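Local coordinates for protein GDSL-like Lipase (PDB 3P94) that probably hydrolyses ester bonds as a serine hydrolase of the GDSL family, possibly acting on lysophospholipids, at residues N24-N30 against N48-I54; T59-L63 against N102-M106; I80-I84 against V122-Y126; L96-F100 against Q142-I147; V159-M165 against I190-V195. All coordinates share one frame; numbering follows the deposited sequence. Where two conformers were deposited one is given.

How the interactions relate
The five contacts sample successive layers of a flavodoxin-like α/β/α fold. Interactions 1 and 3 are buried: interaction 1 joins two neighbouring strands by backbone hydrogen bonds, whereas interaction 3, at the ends of two strands, relies wholly on apolar packing. Interactions 2 and 4 share helix 96-112 and lie on one side of the sheet, partly buried; interaction 2 adds an amide-to-hydroxyl bond to its packing, and interaction 4 sets aromatic rings against leucines. Interaction 5, also partly buried, packs helix 185-202 on the other side of the sheet around a tyrosine ring. Met62 touches Met28 and Asn30, tying interaction 2 to 1, while Asn144 of 142-147 bonds Val122 N, tying interaction 4 to 3.

Interaction 1: N24-N30 against N48-I54; sequences NVVFMGN and NFVDRGI
Phe27 and Phe49 turn CG opposite their own carbonyl carbons, with chi1 of -83° and -61°, and this brings their rings together on one face of the sheet. Phe27 CE1 sits over one face of the Phe49 ring, toward its rim and 3.4 Å from Phe49 CD2. The two ring planes stand 33° apart. On the other face of the sheet, Val26 CG2 rests against Val50 CB at 3.8 Å, and Val26 CG1 reaches the CG of Arg52.

Beneath these side chains runs parallel strand pairing. Val50 is held through both its backbone N and its O: the N donates to Val25 O at 2.8 Å, and the O receives Phe27 N, also at 2.8 Å. Arg52 N continues the pattern to Phe27 O at 2.9 Å, and Ile54 N closes it on Gly29 O at 3.0 Å. Gly29 N is buried here without a partner in the model. At the opposite end Asn24 ND2 bonds Asn48 O at 3.1 Å, approaching from above that carbonyl's plane, and a water held by Asn24 N makes a weak bond to the same oxygen. Asp51 OD1 accepts from Gly53 N, an Asx turn.

Strand 49-53 is outermost in the sheet, and 23-29 lies between it and strand 75-81. Helix 185-202 covers the phenylalanines through Leu196 and Ile199, Phe44 meets Phe27 edge-to-face, and helix 59-71 packs on Met28. Beyond Asn30 the chain enters the helix that begins with Ser31, the probable nucleophile.

Interaction 2: T59-L63 against N102-M106; sequences TSEML and NLVSM
Asn102 ND2 reaches across to Thr59 OG1 at 2.9 Å, a nearly straight bond (164° at the hydrogen) that lies in the plane of the amide. The same nitrogen makes a weaker, more bent bond to Ser60 OG at 3.1 Å, so one amide group spans two successive hydroxyls. Its OD1 faces Leu63 CD2 at 3.6 Å.

Around this polar centre the contact is apolar. The terminal CE of Met106, a selenomethionine bent at its last torsion, fits between Thr59 and Met62, 3.8 Å from Thr59 CB and 3.9 Å from Met62 CB. Leu63 extends CG away from its backbone N (chi1 175°), which lays CD1 against Ser105 CB at 3.8 Å and alongside Met106 CG. Thr59 CG2, the branch not used in the hydrogen bond, meets Leu103 CD2 at 3.8 Å.

A second shell positions the first. Thr59 OG1 is also hydrogen-bonded to Asp86 OD2, which probably fixes the rotation of the hydroxyl that Asn102 grips, and Met62 leans on Ala82. A leucine in place of Asn102 would probably leave Thr59 OG1 without its amide donor and Ser60 OG without its weaker one.

Helices 59-71 and 96-112 run side by side at only 20° to each other. Each follows one strand of the parallel sheet and leads into the next, so that the pair covers the same sheet face as neighbouring β-α-β crossovers. The arrangement is that of a flavodoxin-like fold, and Asp86 belongs to the short Gly-x-Asn-Asp sequence characteristic of SGNH hydrolases.

Interaction 3: I80-I84 against V122-Y126; sequences ILAGI and VLPAY
The flat group that matters between Ala82 and Val122 is a peptide, not a ring. Val122 CG2 stands above the plane of the Ala82 carbonyl, 3.3 Å from Ala82 O, and so lies to one side of the peptide. The two methyls of Val122 divide the work: CG1, opposite its backbone N (chi1 176°), faces Ile84 CB at 3.9 Å, while CG2 is left to meet the carbonyl.

Two further pairs flank this one. Leu81 sends CD1 over the backbone at Val122 CA, 4.0 Å away, and its CD2 meets Leu123 CD1 at 4.1 Å, the two leucines crossing at about a right angle. Farther along, Ile84 CD1 ends on Ala125 CB at 3.9 Å. Gly83 sits where a side chain would collide with Val122 CG2, and its positive phi of 125° would in any case be strained for another residue.

The chain leaves strand 75-81 here, and Gly83, the N-cap of the next helix, opens the Gly-x-Asn-Asp sequence whose asparagine in related SGNH hydrolases helps form the oxyanion hole. Opposite lies the loop after strand 116-120, covered by Tyr161 on Leu123.

With no hydrogen bond between 80-84 and 122-126, the fit between them rests on van der Waals packing. A buried seam of aliphatic side chains holds this turn, which probably borders the active site, and a polar bond to the loop, from Val122 N to Asn144 OD1, comes from helix 137-153.

Interaction 4: L96-F100 against Q142-I147; sequences LENVF and QLNKWI
Leu96 O accepts Phe100 N at 3.1 Å and, weakly, Val99 N within its own helix; Trp146 CZ3 of the other helix lies 3.7 Å from it. No hydrogen bond joins the two segments; the indole edge packs on Leu96, where CZ3 also touches Leu96 CG at 3.7 Å, and Leu96 CD2 continues on to Gln142 CG. Glu97, modelled in two conformers, brings CD against Trp146 CH2 in one of them.

Phe100, its CG opposite the backbone N (chi1 174°), brings its ring face to Trp146 CB. This is a CH-pi contact, with CB 3.9 Å from the centroid, and Phe100 CE1 lies 3.4 Å from Trp146 O.

Helices 96-112 and 137-153, crossing at -37°, are the adjacent connecting helices of successive β-α-β units in the flavodoxin-like fold, packed against one side of its parallel sheet. Toward that sheet Leu143 splits its branches, CD1 against Phe100 CB at 4.0 Å and CD2 against Val99 CG1 at 3.8 Å. Shortening Phe100 to an alanine would probably open a gap beside Trp146 CB and its carbonyl, removing the CH-pi contact. Leu143 also packs on Val122, and Ile147 on Tyr158 of strand 157-159.

Interaction 5: V159-M165 against I190-V195; sequences VDYHSAM and IMEKIV
A Met-aromatic contact between Met191 and Tyr161 organises this junction of a short helix with the long C-terminal one. The selenium of Met191, modelled as selenomethionine, lies 4.8 Å from the Tyr161 ring centroid and only 3° off the ring normal. Met191 CG is closer to the same face, a CH-pi contact at 3.9 Å, and the chain bends at its last torsion (chi3 70°) so that CE returns to Tyr161 CE2 at 3.7 Å. The side chain thus arches over the ring. On the opposite face Val159 CG1 presses toward the rim, leaving the ring sandwiched, and the phenol end abuts Val195 CB, 3.3 Å from Tyr161 OH.

Ile194 reaches both Val159 and Ala164: its CG2 meets Val159 CG1 at 3.6 Å and its CD1 meets Ala164 CB, also at 3.6 Å. Met165 SE lies 3.7 Å from Met191 CG, adding a second selenomethionine beside the first. The short helix is itself fixed at its start by Asp160, the N-cap, whose OD1 receives Ser163 N while OD2 receives Ser163 OG at 2.7 Å.

The short segments of the two helices cross at 137°, well away from both parallel and antiparallel. Val159 ends the outermost strand 157-159, paired with strand 116-120 and packed on Ile118 and Cys120. Leu123 of the loop after strand 116-120 also touches Tyr161, and Trp36 of helix 36-39 packs against Tyr161, Met191 and Val195.

Interaction 1: N24-N30 against N48-I54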
# COMPACT_ATOMS: atom_id res chain seq x y z
N ASN A 24 5.98 -5.45 -15.12
CA ASN A 24 6.69 -4.20 -14.89
C ASN A 24 6.67 -3.83 -13.39
O ASN A 24 7.64 -4.09 -12.68
CB ASN A 24 6.11 -3.10 -15.78
CG ASN A 24 6.75 -1.74 -15.62
OD1 ASN A 24 7.94 -1.60 -15.40
ND2 ASN A 24 5.95 -0.71 -15.74
N VAL A 25 5.57 -3.21 -12.92
CA VAL A 25 5.42 -2.78 -11.54
C VAL A 25 4.07 -3.24 -11.02
O VAL A 25 3.04 -3.01 -11.66
CB VAL A 25 5.56 -1.23 -11.36
CG1 VAL A 25 5.38 -0.82 -9.90
CG2 VAL A 25 6.89 -0.70 -11.90
N VAL A 26 4.07 -3.85 -9.84
CA VAL A 26 2.87 -4.31 -9.18
C VAL A 26 2.59 -3.35 -8.01
O VAL A 26 3.50 -3.01 -7.26
CB VAL A 26 3.03 -5.78 -8.72
CG1 VAL A 26 1.93 -6.19 -7.72
CG2 VAL A 26 3.04 -6.73 -9.92
N PHE A 27 1.34 -2.89 -7.89
CA PHE A 27 0.91 -2.04 -6.77
C PHE A 27 0.20 -2.95 -5.77
O PHE A 27 -0.89 -3.47 -6.05
CB PHE A 27 -0.02 -0.89 -7.24
CG PHE A 27 0.70 0.34 -7.77
CD1 PHE A 27 1.54 0.25 -8.87
CD2 PHE A 27 0.50 1.58 -7.19
CE1 PHE A 27 2.20 1.38 -9.35
CE2 PHE A 27 1.14 2.72 -7.68
CZ PHE A 27 1.98 2.61 -8.76
N MSE A 28 0.85 -3.17 -4.62
CA MSE A 28 0.34 -4.00 -3.52
C MSE A 28 -0.27 -3.05 -2.49
O MSE A 28 0.36 -2.05 -2.09
CB MSE A 28 1.52 -4.85 -2.96
CG MSE A 28 1.21 -5.66 -1.71
SE MSE A 28 -0.42 -6.77 -1.87
CE MSE A 28 -0.11 -7.65 -3.44
N GLY A 29 -1.51 -3.32 -2.10
CA GLY A 29 -2.17 -2.47 -1.13
C GLY A 29 -3.54 -2.88 -0.65
O GLY A 29 -4.02 -4.00 -0.88
N ASN A 30 -4.15 -1.95 0.06
CA ASN A 30 -5.45 -2.06 0.71
C ASN A 30 -6.52 -1.29 -0.08
O ASN A 30 -6.46 -1.24 -1.31
CB ASN A 30 -5.32 -1.56 2.15
CG ASN A 30 -4.68 -0.19 2.30
OD1 ASN A 30 -4.92 0.76 1.53
ND2 ASN A 30 -3.86 -0.06 3.32
N ASN A 48 1.42 0.67 -17.60
CA ASN A 48 1.73 -0.76 -17.58
C ASN A 48 2.02 -1.19 -16.13
O ASN A 48 3.03 -1.83 -15.84
CB ASN A 48 2.88 -1.14 -18.55
CG ASN A 48 3.11 -2.63 -18.72
OD1 ASN A 48 2.20 -3.46 -18.57
ND2 ASN A 48 4.36 -3.00 -19.02
N PHE A 49 1.13 -0.80 -15.21
CA PHE A 49 1.20 -1.18 -13.80
C PHE A 49 0.14 -2.25 -13.53
O PHE A 49 -0.91 -2.25 -14.18
CB PHE A 49 0.99 0.03 -12.86
CG PHE A 49 1.98 1.17 -12.94
CD1 PHE A 49 3.28 0.96 -13.40
CD2 PHE A 49 1.63 2.44 -12.50
CE1 PHE A 49 4.20 2.01 -13.44
CE2 PHE A 49 2.56 3.49 -12.53
CZ PHE A 49 3.84 3.27 -13.01
N VAL A 50 0.42 -3.15 -12.59
CA VAL A 50 -0.51 -4.22 -12.21
C VAL A 50 -1.13 -3.82 -10.87
O VAL A 50 -0.41 -3.66 -9.90
CB VAL A 50 0.16 -5.61 -12.18
CG1 VAL A 50 -0.80 -6.69 -11.70
CG2 VAL A 50 0.72 -5.99 -13.54
N ASP A 51 -2.46 -3.66 -10.84
CA ASP A 51 -3.19 -3.25 -9.63
C ASP A 51 -3.57 -4.49 -8.82
O ASP A 51 -4.33 -5.34 -9.29
CB ASP A 51 -4.43 -2.42 -10.04
CG ASP A 51 -5.46 -2.13 -8.96
OD1 ASP A 51 -5.12 -2.23 -7.75
OD2 ASP A 51 -6.61 -1.75 -9.33
N ARG A 52 -3.02 -4.61 -7.61
CA ARG A 52 -3.31 -5.74 -6.74
C ARG A 52 -3.76 -5.27 -5.34
O ARG A 52 -3.51 -5.94 -4.34
CB ARG A 52 -2.10 -6.71 -6.67
CG ARG A 52 -1.86 -7.52 -7.97
CD ARG A 52 -3.03 -8.47 -8.26
NE ARG A 52 -2.91 -9.23 -9.50
CZ ARG A 52 -3.44 -8.86 -10.66
NH1 ARG A 52 -4.11 -7.72 -10.76
NH2 ARG A 52 -3.31 -9.62 -11.73
N GLY A 53 -4.47 -4.14 -5.30
CA GLY A 53 -5.04 -3.62 -4.06
C GLY A 53 -6.31 -4.36 -3.68
O GLY A 53 -7.08 -4.73 -4.56
N ILE A 54 -6.51 -4.64 -2.39
CA ILE A 54 -7.73 -5.32 -1.90
C ILE A 54 -8.26 -4.58 -0.68
O ILE A 54 -7.58 -4.54 0.36
CB ILE A 54 -7.56 -6.84 -1.61
CG1 ILE A 54 -7.22 -7.63 -2.89
CG2 ILE A 54 -8.87 -7.40 -1.00
CD1 ILE A 54 -7.03 -9.16 -2.71
O HOH W 1 3.20 -5.19 -15.79

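Interaction 2: T59-L63 against N102-M106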
# COMPACT_ATOMS: atom_id res chain seq x y z
N THR A 59 -1.49 -5.79 6.70
CA THR A 59 -0.17 -6.30 6.26
C THR A 59 -0.10 -7.83 6.39
O THR A 59 0.68 -8.45 5.67
CB THR A 59 0.95 -5.62 7.03
OG1 THR A 59 0.80 -5.90 8.42
CG2 THR A 59 1.04 -4.11 6.76
N SER A 60 -0.92 -8.45 7.30
CA SER A 60 -0.93 -9.90 7.51
C SER A 60 -1.46 -10.63 6.26
O SER A 60 -0.78 -11.53 5.77
CB SER A 60 -1.72 -10.28 8.75
OG SER A 60 -1.01 -9.91 9.91
N GLU A 61 -2.64 -10.23 5.72
CA GLU A 61 -3.19 -10.86 4.50
C GLU A 61 -2.27 -10.63 3.33
O GLU A 61 -2.06 -11.51 2.51
CB GLU A 61 -4.60 -10.35 4.16
CG GLU A 61 -5.66 -10.72 5.19
CD GLU A 61 -5.99 -9.61 6.17
OE1 GLU A 61 -5.14 -8.71 6.38
OE2 GLU A 61 -7.12 -9.62 6.71
N MSE A 62 -1.69 -9.43 3.29
CA MSE A 62 -0.79 -9.05 2.22
C MSE A 62 0.47 -9.89 2.19
O MSE A 62 0.88 -10.33 1.11
CB MSE A 62 -0.47 -7.56 2.34
CG MSE A 62 -1.59 -6.69 1.87
SE MSE A 62 -0.98 -4.88 1.91
CE MSE A 62 -2.58 -4.12 2.80
N LEU A 63 1.07 -10.17 3.37
CA LEU A 63 2.27 -11.02 3.45
C LEU A 63 1.95 -12.44 2.93
O LEU A 63 2.76 -13.03 2.22
CB LEU A 63 2.82 -11.06 4.90
CG LEU A 63 4.01 -12.01 5.17
CD1 LEU A 63 5.22 -11.68 4.27
CD2 LEU A 63 4.42 -11.98 6.63
N ASN A 102 5.78 -7.28 9.36
CA ASN A 102 5.13 -7.84 8.18
C ASN A 102 5.66 -7.15 6.91
O ASN A 102 5.88 -7.82 5.90
CB ASN A 102 3.62 -7.69 8.26
CG ASN A 102 2.93 -8.72 9.10
OD1 ASN A 102 3.43 -9.80 9.35
ND2 ASN A 102 1.72 -8.42 9.50
N LEU A 103 5.84 -5.81 6.98
CA LEU A 103 6.37 -5.03 5.85
C LEU A 103 7.82 -5.43 5.57
O LEU A 103 8.18 -5.57 4.41
CB LEU A 103 6.25 -3.51 6.11
CG LEU A 103 4.80 -2.95 6.23
CD1 LEU A 103 4.80 -1.58 6.90
CD2 LEU A 103 4.12 -2.86 4.88
N VAL A 104 8.63 -5.66 6.63
CA VAL A 104 10.04 -6.12 6.50
C VAL A 104 10.08 -7.52 5.84
O VAL A 104 10.90 -7.76 4.96
CB VAL A 104 10.79 -6.10 7.86
CG1 VAL A 104 12.20 -6.70 7.74
CG2 VAL A 104 10.86 -4.69 8.43
N SER A 105 9.17 -8.42 6.25
CA SER A 105 9.10 -9.76 5.66
C SER A 105 8.72 -9.68 4.17
O SER A 105 9.32 -10.40 3.38
CB SER A 105 8.13 -10.63 6.43
OG SER A 105 8.74 -11.04 7.64
N MSE A 106 7.79 -8.77 3.78
CA MSE A 106 7.45 -8.56 2.35
C MSE A 106 8.68 -8.05 1.59
O MSE A 106 8.98 -8.57 0.50
CB MSE A 106 6.28 -7.58 2.18
CG MSE A 106 4.92 -8.14 2.61
SE MSE A 106 3.48 -6.90 2.12
CE MSE A 106 2.96 -6.39 3.91

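Interaction 3: I80-I84 against V122-Y126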
# COMPACT_ATOMS: atom_id res chain seq x y z
N ILE A 80 4.51 -0.75 -2.38
CA ILE A 80 3.73 -1.19 -1.23
C ILE A 80 3.18 0.00 -0.44
O ILE A 80 3.94 0.83 0.04
CB ILE A 80 4.55 -2.15 -0.30
CG1 ILE A 80 5.09 -3.39 -1.07
CG2 ILE A 80 3.72 -2.57 0.95
CD1 ILE A 80 6.20 -4.20 -0.32
N LEU A 81 1.86 0.04 -0.29
CA LEU A 81 1.16 1.02 0.53
C LEU A 81 0.24 0.22 1.44
O LEU A 81 -0.79 -0.27 1.01
CB LEU A 81 0.41 2.07 -0.31
CG LEU A 81 -0.48 3.07 0.49
CD1 LEU A 81 0.34 3.90 1.48
CD2 LEU A 81 -1.21 3.99 -0.46
N ALA A 82 0.67 0.03 2.70
CA ALA A 82 -0.03 -0.82 3.65
C ALA A 82 0.23 -0.43 5.10
O ALA A 82 1.26 0.17 5.40
CB ALA A 82 0.41 -2.27 3.43
N GLY A 83 -0.69 -0.82 5.98
CA GLY A 83 -0.56 -0.58 7.41
C GLY A 83 -1.72 0.14 8.06
O GLY A 83 -1.92 -0.03 9.27
N ILE A 84 -2.49 0.95 7.30
CA ILE A 84 -3.60 1.70 7.89
C ILE A 84 -4.69 0.77 8.46
O ILE A 84 -5.23 1.07 9.53
CB ILE A 84 -4.20 2.80 6.95
CG1 ILE A 84 -5.03 3.83 7.75
CG2 ILE A 84 -5.06 2.21 5.82
CD1 ILE A 84 -4.28 4.63 8.80
N VAL A 122 2.41 5.62 4.88
CA VAL A 122 0.99 5.41 5.17
C VAL A 122 0.36 6.82 5.11
O VAL A 122 0.98 7.79 5.57
CB VAL A 122 0.77 4.69 6.53
CG1 VAL A 122 -0.71 4.58 6.88
CG2 VAL A 122 1.43 3.31 6.53
N LEU A 123 -0.81 6.94 4.46
CA LEU A 123 -1.46 8.23 4.30
C LEU A 123 -1.90 8.82 5.66
O LEU A 123 -2.17 8.06 6.61
CB LEU A 123 -2.67 8.12 3.37
CG LEU A 123 -2.47 8.52 1.90
CD1 LEU A 123 -1.35 7.73 1.24
CD2 LEU A 123 -3.75 8.34 1.10
N PRO A 124 -1.97 10.17 5.77
CA PRO A 124 -2.48 10.77 7.02
C PRO A 124 -3.92 10.31 7.28
O PRO A 124 -4.68 10.07 6.35
CB PRO A 124 -2.43 12.27 6.74
CG PRO A 124 -1.57 12.44 5.55
CD PRO A 124 -1.70 11.20 4.75
N ALA A 125 -4.26 10.12 8.56
CA ALA A 125 -5.60 9.76 9.00
C ALA A 125 -5.78 10.26 10.42
O ALA A 125 -4.99 9.91 11.29
CB ALA A 125 -5.83 8.25 8.93
N TYR A 126 -6.80 11.08 10.63
CA TYR A 126 -7.09 11.64 11.95
C TYR A 126 -8.08 10.75 12.72
O TYR A 126 -8.03 10.70 13.95
CB TYR A 126 -7.65 13.06 11.81
CG TYR A 126 -7.95 13.74 13.13
CD1 TYR A 126 -6.92 14.19 13.95
CD2 TYR A 126 -9.26 13.96 13.54
CE1 TYR A 126 -7.19 14.83 15.16
CE2 TYR A 126 -9.54 14.60 14.75
CZ TYR A 126 -8.50 15.03 15.55
OH TYR A 126 -8.76 15.66 16.74

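Interaction 4: L96-F100 against Q142-I147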
# COMPACT_ATOMS: atom_id res chain seq x y z
N LEU A 96 2.14 -2.23 16.74
CA LEU A 96 2.67 -1.47 15.60
C LEU A 96 4.00 -2.04 15.09
O LEU A 96 4.23 -2.02 13.88
CB LEU A 96 2.80 0.02 15.95
CG LEU A 96 2.76 1.00 14.78
CD1 LEU A 96 1.42 0.99 14.07
CD2 LEU A 96 3.07 2.40 15.25
N GLU A 97 4.85 -2.57 16.01
CA GLU A 97 6.13 -3.19 15.67
C GLU A 97 5.94 -4.44 14.79
O GLU A 97 6.78 -4.73 13.94
CB GLU A 97 6.92 -3.56 16.94
CG GLU A 97 7.51 -2.36 17.68
CD GLU A 97 6.66 -1.67 18.73
OE1 GLU A 97 5.41 -1.79 18.69
OE2 GLU A 97 7.25 -0.98 19.60
N ASN A 98 4.83 -5.18 14.99
CA ASN A 98 4.51 -6.39 14.25
C ASN A 98 3.94 -6.05 12.87
O ASN A 98 4.10 -6.84 11.93
CB ASN A 98 3.58 -7.29 15.07
CG ASN A 98 4.26 -7.87 16.29
OD1 ASN A 98 5.47 -8.13 16.31
ND2 ASN A 98 3.50 -8.11 17.33
N VAL A 99 3.31 -4.87 12.74
CA VAL A 99 2.81 -4.32 11.46
C VAL A 99 4.05 -4.04 10.61
O VAL A 99 4.14 -4.48 9.46
CB VAL A 99 1.95 -3.05 11.69
CG1 VAL A 99 1.51 -2.43 10.35
CG2 VAL A 99 0.75 -3.34 12.59
N PHE A 100 5.05 -3.35 11.22
CA PHE A 100 6.33 -3.05 10.59
C PHE A 100 7.05 -4.35 10.18
O PHE A 100 7.60 -4.42 9.09
CB PHE A 100 7.21 -2.21 11.53
CG PHE A 100 8.61 -1.96 11.01
CD1 PHE A 100 8.82 -1.22 9.85
CD2 PHE A 100 9.72 -2.49 11.66
CE1 PHE A 100 10.11 -1.01 9.36
CE2 PHE A 100 11.02 -2.27 11.18
CZ PHE A 100 11.20 -1.53 10.04
N GLN A 142 4.47 7.28 13.52
CA GLN A 142 5.46 6.36 14.10
C GLN A 142 5.83 5.24 13.10
O GLN A 142 7.02 4.98 12.89
CB GLN A 142 4.97 5.76 15.43
CG GLN A 142 5.97 4.75 16.06
CD GLN A 142 7.29 5.39 16.42
OE1 GLN A 142 7.43 5.97 17.48
NE2 GLN A 142 8.28 5.30 15.55
N LEU A 143 4.81 4.61 12.50
CA LEU A 143 5.02 3.55 11.51
C LEU A 143 5.84 4.08 10.33
O LEU A 143 6.77 3.40 9.91
CB LEU A 143 3.68 2.95 11.04
CG LEU A 143 3.74 1.80 9.99
CD1 LEU A 143 4.66 0.63 10.46
CD2 LEU A 143 2.36 1.27 9.72
N ASN A 144 5.52 5.30 9.83
CA ASN A 144 6.23 5.91 8.70
C ASN A 144 7.69 6.19 9.02
O ASN A 144 8.52 6.06 8.14
CB ASN A 144 5.54 7.18 8.23
CG ASN A 144 4.29 6.93 7.42
OD1 ASN A 144 4.05 5.80 6.97
ND2 ASN A 144 3.50 7.97 7.19
N LYS A 145 7.99 6.52 10.30
CA LYS A 145 9.36 6.77 10.75
C LYS A 145 10.18 5.49 10.60
O LYS A 145 11.30 5.54 10.10
CB LYS A 145 9.35 7.26 12.21
CG LYS A 145 10.61 7.98 12.61
CD LYS A 145 10.67 8.21 14.11
CE LYS A 145 12.04 8.70 14.52
NZ LYS A 145 12.22 8.66 16.00
N TRP A 146 9.59 4.35 11.01
CA TRP A 146 10.22 3.02 10.92
C TRP A 146 10.40 2.59 9.46
O TRP A 146 11.48 2.11 9.11
CB TRP A 146 9.40 1.98 11.67
CG TRP A 146 9.42 2.15 13.17
CD1 TRP A 146 10.39 2.75 13.92
CD2 TRP A 146 8.42 1.69 14.08
NE1 TRP A 146 10.06 2.68 15.25
CE2 TRP A 146 8.85 2.04 15.38
CE3 TRP A 146 7.21 1.01 13.93
CZ2 TRP A 146 8.11 1.73 16.52
CZ3 TRP A 146 6.47 0.70 15.07
CH2 TRP A 146 6.94 1.04 16.34
N ILE A 147 9.35 2.78 8.63
CA ILE A 147 9.39 2.43 7.20
C ILE A 147 10.51 3.23 6.51
O ILE A 147 11.32 2.63 5.80
CB ILE A 147 8.03 2.67 6.50
CG1 ILE A 147 6.92 1.75 7.07
CG2 ILE A 147 8.15 2.48 4.96
CD1 ILE A 147 5.45 2.19 6.62

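Interaction 5: V159-M165 against I190-V195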
# COMPACT_ATOMS: atom_id res chain seq x y z
N VAL A 159 8.39 6.66 -0.78
CA VAL A 159 7.43 7.57 -1.42
C VAL A 159 6.69 8.30 -0.31
O VAL A 159 5.89 7.69 0.41
CB VAL A 159 6.48 6.79 -2.38
CG1 VAL A 159 5.38 7.68 -2.93
CG2 VAL A 159 7.25 6.14 -3.51
N ASP A 160 6.98 9.61 -0.15
CA ASP A 160 6.38 10.39 0.92
C ASP A 160 5.07 11.08 0.49
O ASP A 160 5.01 12.31 0.31
CB ASP A 160 7.38 11.39 1.50
CG ASP A 160 6.99 11.99 2.84
OD1 ASP A 160 5.93 11.62 3.38
OD2 ASP A 160 7.77 12.81 3.37
N TYR A 161 4.00 10.29 0.44
CA TYR A 161 2.66 10.83 0.20
C TYR A 161 2.21 11.71 1.37
O TYR A 161 1.56 12.73 1.16
CB TYR A 161 1.63 9.70 0.08
CG TYR A 161 1.74 8.74 -1.09
CD1 TYR A 161 2.01 9.21 -2.37
CD2 TYR A 161 1.42 7.40 -0.94
CE1 TYR A 161 2.02 8.35 -3.46
CE2 TYR A 161 1.42 6.53 -2.03
CZ TYR A 161 1.72 7.01 -3.29
OH TYR A 161 1.72 6.15 -4.35
N HIS A 162 2.51 11.24 2.60
CA HIS A 162 2.09 11.82 3.88
C HIS A 162 2.43 13.31 4.01
O HIS A 162 1.52 14.10 4.30
CB HIS A 162 2.69 11.02 5.06
CG HIS A 162 2.07 11.35 6.39
ND1 HIS A 162 2.39 12.52 7.07
CD2 HIS A 162 1.16 10.66 7.12
CE1 HIS A 162 1.67 12.50 8.18
NE2 HIS A 162 0.92 11.41 8.26
N SER A 163 3.70 13.72 3.79
CA SER A 163 4.09 15.13 3.90
C SER A 163 3.38 16.02 2.87
O SER A 163 3.07 17.18 3.16
CB SER A 163 5.60 15.29 3.77
OG SER A 163 6.26 14.57 4.80
N ALA A 164 3.10 15.47 1.68
CA ALA A 164 2.44 16.18 0.58
C ALA A 164 0.93 16.34 0.79
O ALA A 164 0.32 17.21 0.15
CB ALA A 164 2.68 15.45 -0.72
N MSE A 165 0.31 15.51 1.64
CA MSE A 165 -1.15 15.53 1.79
C MSE A 165 -1.68 15.90 3.18
O MSE A 165 -2.87 16.20 3.30
CB MSE A 165 -1.71 14.14 1.42
CG MSE A 165 -1.40 13.72 -0.01
SE MSE A 165 -1.79 11.84 -0.31
CE MSE A 165 -3.70 12.00 -0.65
N ILE A 190 -2.31 13.84 -6.66
CA ILE A 190 -1.10 14.21 -5.89
C ILE A 190 -0.21 12.96 -5.80
O ILE A 190 0.99 13.02 -6.10
CB ILE A 190 -1.44 14.78 -4.47
CG1 ILE A 190 -2.06 16.19 -4.56
CG2 ILE A 190 -0.21 14.78 -3.52
CD1 ILE A 190 -2.70 16.69 -3.31
N MSE A 191 -0.81 11.84 -5.43
CA MSE A 191 -0.13 10.56 -5.30
C MSE A 191 0.51 10.10 -6.61
O MSE A 191 1.67 9.68 -6.61
CB MSE A 191 -1.09 9.49 -4.79
CG MSE A 191 -1.50 9.70 -3.34
SE MSE A 191 -3.01 8.59 -2.91
CE MSE A 191 -2.18 6.89 -2.94
N GLU A 192 -0.24 10.19 -7.73
CA GLU A 192 0.21 9.80 -9.06
C GLU A 192 1.53 10.50 -9.44
O GLU A 192 2.45 9.82 -9.87
CB GLU A 192 -0.89 10.09 -10.10
CG GLU A 192 -0.46 9.88 -11.55
CD GLU A 192 -1.51 10.13 -12.61
OE1 GLU A 192 -2.70 10.34 -12.26
OE2 GLU A 192 -1.15 10.11 -13.81
N LYS A 193 1.61 11.83 -9.24
CA LYS A 193 2.80 12.63 -9.55
C LYS A 193 4.02 12.16 -8.77
O LYS A 193 5.07 11.95 -9.36
CB LYS A 193 2.52 14.13 -9.29
CG LYS A 193 3.63 15.06 -9.75
CD LYS A 193 3.29 16.50 -9.48
N ILE A 194 3.86 11.93 -7.45
CA ILE A 194 4.94 11.51 -6.55
C ILE A 194 5.42 10.07 -6.86
O ILE A 194 6.62 9.84 -6.94
CB ILE A 194 4.49 11.66 -5.07
CG1 ILE A 194 4.18 13.14 -4.74
CG2 ILE A 194 5.55 11.10 -4.10
CD1 ILE A 194 3.34 13.33 -3.53
N VAL A 195 4.48 9.12 -7.02
CA VAL A 195 4.85 7.72 -7.26
C VAL A 195 5.45 7.53 -8.67
O VAL A 195 6.36 6.72 -8.81
CB VAL A 195 3.68 6.73 -6.97
CG1 VAL A 195 2.61 6.71 -8.07
CG2 VAL A 195 4.20 5.33 -6.68